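Local coordinates for protein N-(5'-phosphoribosyl)anthranilate isomerase (Pyrococcus furiosus, PDB 4AAJ) that catalyses the isomerisation of N-(5-phospho-beta-D-ribosyl)anthranilate to 1-(2-carboxyphenylamino)-1-deoxy-D-ribulose 5-phosphate, the third step of tryptophan synthesis from chorismate, at residues Met21-Cys26 with Glu218-Ala223; Val118-Arg123 with Ser143-Asp148. All coordinates share one frame; numbering follows the deposited sequence.

Interaction 1. Residues Met21-Cys26 with Glu218-Ala223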
# COMPACT_ATOMS: atom_id res chain seq x y z
N MET A 21 -6.63 -4.51 12.75
CA MET A 21 -6.19 -4.92 11.42
C MET A 21 -6.47 -3.82 10.40
O MET A 21 -7.61 -3.63 9.97
CB MET A 21 -6.87 -6.23 11.00
CG MET A 21 -6.54 -6.72 9.59
SD MET A 21 -4.78 -7.03 9.28
CE MET A 21 -4.37 -8.20 10.58
N PHE A 22 -5.42 -3.10 10.01
CA PHE A 22 -5.55 -2.04 9.02
C PHE A 22 -5.81 -2.65 7.65
O PHE A 22 -5.09 -3.55 7.22
CB PHE A 22 -4.28 -1.20 9.01
CG PHE A 22 -4.41 0.11 8.30
CD1 PHE A 22 -4.87 1.24 8.97
CD2 PHE A 22 -4.07 0.23 6.95
CE1 PHE A 22 -4.99 2.45 8.33
CE2 PHE A 22 -4.18 1.44 6.30
CZ PHE A 22 -4.65 2.56 6.99
N VAL A 23 -6.86 -2.19 6.96
CA VAL A 23 -7.18 -2.70 5.64
C VAL A 23 -7.14 -1.54 4.65
O VAL A 23 -7.86 -0.55 4.81
CB VAL A 23 -8.57 -3.38 5.59
CG1 VAL A 23 -8.87 -3.92 4.20
CG2 VAL A 23 -8.66 -4.50 6.61
N LYS A 24 -6.29 -1.67 3.63
CA LYS A 24 -6.19 -0.65 2.59
C LYS A 24 -6.69 -1.25 1.28
O LYS A 24 -6.27 -2.33 0.87
CB LYS A 24 -4.75 -0.18 2.45
CG LYS A 24 -4.53 0.84 1.33
CD LYS A 24 -3.12 1.42 1.38
CE LYS A 24 -2.76 2.12 0.08
NZ LYS A 24 -2.33 1.14 -0.96
N ILE A 25 -7.60 -0.55 0.61
CA ILE A 25 -8.06 -0.99 -0.71
C ILE A 25 -7.40 -0.08 -1.74
O ILE A 25 -7.70 1.11 -1.80
CB ILE A 25 -9.59 -0.89 -0.88
CG1 ILE A 25 -10.33 -1.56 0.29
CG2 ILE A 25 -10.01 -1.44 -2.25
CD1 ILE A 25 -10.03 -3.01 0.52
N CYS A 26 -6.51 -0.64 -2.55
CA CYS A 26 -5.63 0.16 -3.40
C CYS A 26 -6.12 0.25 -4.85
O CYS A 26 -6.86 -0.61 -5.32
CB CYS A 26 -4.21 -0.42 -3.39
SG CYS A 26 -3.00 0.79 -3.96
N GLU A 218 -16.87 -8.03 1.93
CA GLU A 218 -16.48 -9.37 2.35
C GLU A 218 -15.00 -9.44 2.76
O GLU A 218 -14.67 -9.96 3.82
CB GLU A 218 -16.75 -10.37 1.23
CG GLU A 218 -16.62 -11.83 1.63
CD GLU A 218 -16.61 -12.77 0.44
OE1 GLU A 218 -16.88 -12.31 -0.69
OE2 GLU A 218 -16.31 -13.97 0.63
N PHE A 219 -14.13 -8.90 1.90
CA PHE A 219 -12.70 -8.89 2.19
C PHE A 219 -12.40 -8.19 3.51
O PHE A 219 -11.68 -8.74 4.35
CB PHE A 219 -11.91 -8.21 1.06
CG PHE A 219 -10.41 -8.28 1.25
CD1 PHE A 219 -9.75 -7.36 2.06
CD2 PHE A 219 -9.67 -9.27 0.61
CE1 PHE A 219 -8.37 -7.43 2.24
CE2 PHE A 219 -8.29 -9.34 0.78
CZ PHE A 219 -7.65 -8.42 1.59
N VAL A 220 -12.94 -6.99 3.68
CA VAL A 220 -12.69 -6.20 4.88
C VAL A 220 -13.20 -6.94 6.12
O VAL A 220 -12.47 -7.10 7.10
CB VAL A 220 -13.28 -4.78 4.78
CG1 VAL A 220 -13.09 -4.00 6.08
CG2 VAL A 220 -12.65 -4.01 3.63
N ARG A 221 -14.44 -7.43 6.04
CA ARG A 221 -15.07 -8.14 7.16
C ARG A 221 -14.24 -9.35 7.60
O ARG A 221 -13.94 -9.48 8.79
CB ARG A 221 -16.50 -8.58 6.78
CG ARG A 221 -17.34 -9.06 7.96
CD ARG A 221 -18.69 -9.62 7.51
NE ARG A 221 -18.56 -10.88 6.77
CZ ARG A 221 -18.89 -11.05 5.49
NH1 ARG A 221 -19.40 -10.05 4.78
NH2 ARG A 221 -18.72 -12.24 4.92
N ARG A 222 -13.87 -10.20 6.64
CA ARG A 222 -13.06 -11.39 6.91
C ARG A 222 -11.70 -11.04 7.50
O ARG A 222 -11.24 -11.70 8.45
CB ARG A 222 -12.88 -12.22 5.64
CG ARG A 222 -14.14 -12.93 5.16
CD ARG A 222 -13.82 -13.93 4.07
NE ARG A 222 -15.02 -14.57 3.54
CZ ARG A 222 -15.03 -15.69 2.82
NH1 ARG A 222 -13.90 -16.33 2.54
NH2 ARG A 222 -16.18 -16.19 2.39
N ALA A 223 -11.06 -10.01 6.94
CA ALA A 223 -9.75 -9.57 7.42
C ALA A 223 -9.84 -9.04 8.85
O ALA A 223 -9.01 -9.36 9.69
CB ALA A 223 -9.17 -8.51 6.49
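V23 sits in the middle of this contact and splits its two methyl groups among three helix residues. CG1 meets V220 CG2 at 3.8 Å and also reaches the ring of F219. It approaches that ring at the edge, close to its plane, 4.1 Å from F219 CE1. CG2 takes the other direction and lies 4.0 Å from A223 CB. The first torsion of V23 decides which methyl goes where: CG1 stands anti to the backbone N (chi1 -179°), CG2 anti to the carbonyl carbon.

V220 answers with one methyl: its CG2 meets both V23 CG1 and, at 4.2 Å, I25 CD1. I25 gets there by its long branch alone; the tip methyl makes the contact. Just before the strand, M21 reaches the helix at A223. M21 CG comes within 3.6 Å of the backbone oxygen A223 O, and its distance to A223 CB is 4.4 Å. The M21 chain then bends at its second and third torsions, and its side chain also touches I191 of helix 187-194.

All these residues are buried, and the side chains meet one another through carbon alone. The F219 ring also touches V199 and V201 of the neighbouring strand 198-201. The axes of strand 22-25 and helix 218-223 approach to 9.3 Å and run nearly antiparallel, at 163°. This is the layer between strands and outer helices of a TIM barrel, here with the last helix packed on the first strand; the ring itself is closed by backbone bonds from strand 22-25 to strand 198-201.

Interaction 2. Residues Val118-Arg123 with Ser143-Asp148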
# COMPACT_ATOMS: atom_id res chain seq x y z
N VAL A 118 4.69 8.63 4.80
CA VAL A 118 5.31 7.84 3.75
C VAL A 118 5.25 6.35 3.99
O VAL A 118 5.80 5.83 4.98
CB VAL A 118 6.79 8.24 3.52
CG1 VAL A 118 7.39 7.42 2.38
CG2 VAL A 118 6.92 9.73 3.21
N MET A 119 4.60 5.63 3.07
CA MET A 119 4.67 4.19 3.09
C MET A 119 5.60 3.78 1.97
O MET A 119 5.45 4.23 0.83
CB MET A 119 3.30 3.55 2.92
CG MET A 119 3.36 2.03 2.93
SD MET A 119 1.85 1.23 3.49
CE MET A 119 0.71 1.88 2.27
N LYS A 120 6.61 2.98 2.30
CA LYS A 120 7.51 2.48 1.26
C LYS A 120 7.31 0.99 1.05
O LYS A 120 7.15 0.23 2.00
CB LYS A 120 9.00 2.79 1.55
CG LYS A 120 9.90 2.15 0.49
CD LYS A 120 11.32 2.67 0.42
CE LYS A 120 12.19 1.66 -0.32
NZ LYS A 120 12.14 1.81 -1.81
N ALA A 121 7.29 0.59 -0.22
CA ALA A 121 7.12 -0.79 -0.64
C ALA A 121 8.45 -1.51 -0.79
O ALA A 121 9.39 -0.99 -1.39
CB ALA A 121 6.38 -0.85 -1.97
N PHE A 122 8.51 -2.72 -0.23
CA PHE A 122 9.69 -3.57 -0.35
C PHE A 122 9.25 -4.93 -0.91
O PHE A 122 8.26 -5.52 -0.46
CB PHE A 122 10.38 -3.74 1.01
CG PHE A 122 10.98 -2.47 1.56
CD1 PHE A 122 10.21 -1.59 2.33
CD2 PHE A 122 12.32 -2.15 1.33
CE1 PHE A 122 10.76 -0.43 2.85
CE2 PHE A 122 12.88 -0.98 1.85
CZ PHE A 122 12.09 -0.12 2.61
N ARG A 123 9.99 -5.41 -1.91
CA ARG A 123 9.71 -6.72 -2.48
C ARG A 123 10.22 -7.83 -1.55
O ARG A 123 11.35 -7.77 -1.06
CB ARG A 123 10.31 -6.85 -3.89
CG ARG A 123 10.26 -8.25 -4.49
CD ARG A 123 8.84 -8.70 -4.80
NE ARG A 123 8.47 -8.48 -6.20
CZ ARG A 123 7.22 -8.43 -6.65
NH1 ARG A 123 6.19 -8.57 -5.82
NH2 ARG A 123 6.99 -8.23 -7.94
N SER A 143 15.64 -0.39 7.58
CA SER A 143 16.21 0.58 8.52
C SER A 143 17.06 1.67 7.84
O SER A 143 17.40 2.67 8.46
CB SER A 143 17.01 -0.13 9.64
OG SER A 143 18.15 -0.80 9.12
N ARG A 144 17.39 1.46 6.57
CA ARG A 144 18.10 2.44 5.74
C ARG A 144 17.20 3.62 5.32
O ARG A 144 17.64 4.76 5.24
CB ARG A 144 18.68 1.75 4.51
CG ARG A 144 19.49 2.63 3.56
CD ARG A 144 19.95 1.83 2.36
NE ARG A 144 20.03 2.65 1.15
CZ ARG A 144 20.13 2.16 -0.09
NH1 ARG A 144 20.15 0.85 -0.30
NH2 ARG A 144 20.20 2.99 -1.12
N TYR A 145 15.93 3.32 5.06
CA TYR A 145 14.93 4.36 4.77
C TYR A 145 14.24 4.76 6.07
O TYR A 145 14.27 4.01 7.04
CB TYR A 145 13.92 3.86 3.74
CG TYR A 145 14.55 3.44 2.42
CD1 TYR A 145 15.17 2.20 2.29
CD2 TYR A 145 14.52 4.28 1.32
CE1 TYR A 145 15.76 1.81 1.10
CE2 TYR A 145 15.10 3.90 0.12
CZ TYR A 145 15.71 2.67 0.01
OH TYR A 145 16.29 2.28 -1.18
N ASN A 146 13.66 5.95 6.10
CA ASN A 146 12.96 6.43 7.29
C ASN A 146 11.45 6.49 7.02
O ASN A 146 10.79 7.51 7.26
CB ASN A 146 13.52 7.80 7.71
CG ASN A 146 12.85 8.36 8.95
OD1 ASN A 146 12.67 7.65 9.94
ND2 ASN A 146 12.48 9.64 8.90
N ALA A 147 10.90 5.38 6.53
CA ALA A 147 9.49 5.33 6.14
C ALA A 147 8.60 5.20 7.36
O ALA A 147 8.96 4.54 8.34
CB ALA A 147 9.25 4.19 5.16
N ASP A 148 7.43 5.84 7.30
CA ASP A 148 6.42 5.76 8.36
C ASP A 148 5.71 4.41 8.42
O ASP A 148 5.19 4.03 9.47
CB ASP A 148 5.39 6.87 8.18
CG ASP A 148 6.01 8.25 8.29
OD1 ASP A 148 6.47 8.60 9.41
OD2 ASP A 148 6.07 8.97 7.27
O HOH W 1 14.42 0.54 -2.75
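K120 runs out from the strand across one face of the Y145 ring. Its CB touches A147 CB at 3.9 Å. CD is next, 3.7 Å from Y145 CD2. CE sits almost over the ring centre, 3.6 Å from the Y145 centroid and 8° off the normal, as a CH-pi contact. The chain is extended as far as CE and bends at the last torsion (chi4 85°). NZ thus stays over the same face, 4.4 Å from the Y145 centroid, in a cation-pi contact. NZ also donates to a water that bonds to Y145 OH.

F122 brings its ring edge toward the face of Y145, with the planes at 75° in an offset edge-to-face pair. F122 CZ and Y145 CD1 are 3.9 Å apart. An alanine in place of Y145 would probably leave the K120 ammonium without its aromatic face and the F122 edge without its partner.

Near the start of the strand, V118 N gives a nearly straight bond of 2.8 Å to D148 OD2, which accepts it with its anti lone pair. D148 N returns a weak bond to V118 O. The D148 carboxylate also forms a salt bridge with K111 of helix 104-114. The arrangement belongs to a beta-alpha-beta unit of the TIM barrel: the loop after helix 131-144 crosses over side chains of strand 117-123 and leads into strand 149-153.

Overall arrangement
Both contacts rest on the same closed eight-stranded barrel, on opposite sides of the chain's centre and about 22 Å apart between centres. Interaction 1 is buried and joins elements far apart in sequence, the first strand and the last helix. Interaction 2 is local, within one beta-alpha-beta unit, and only partly buried. Their chemistry follows their places. A helix packed on the barrel wall meets it through aliphatic and aromatic carbon, while the contact of 143-148 with its strand adds a carboxylate-backbone bond, a weak backbone bond, a cation-pi contact and a bridging water. The two meet where K24 CD packs on M119 CE at 4.0 Å; in both residues the bond to CB leads away from the partner segment.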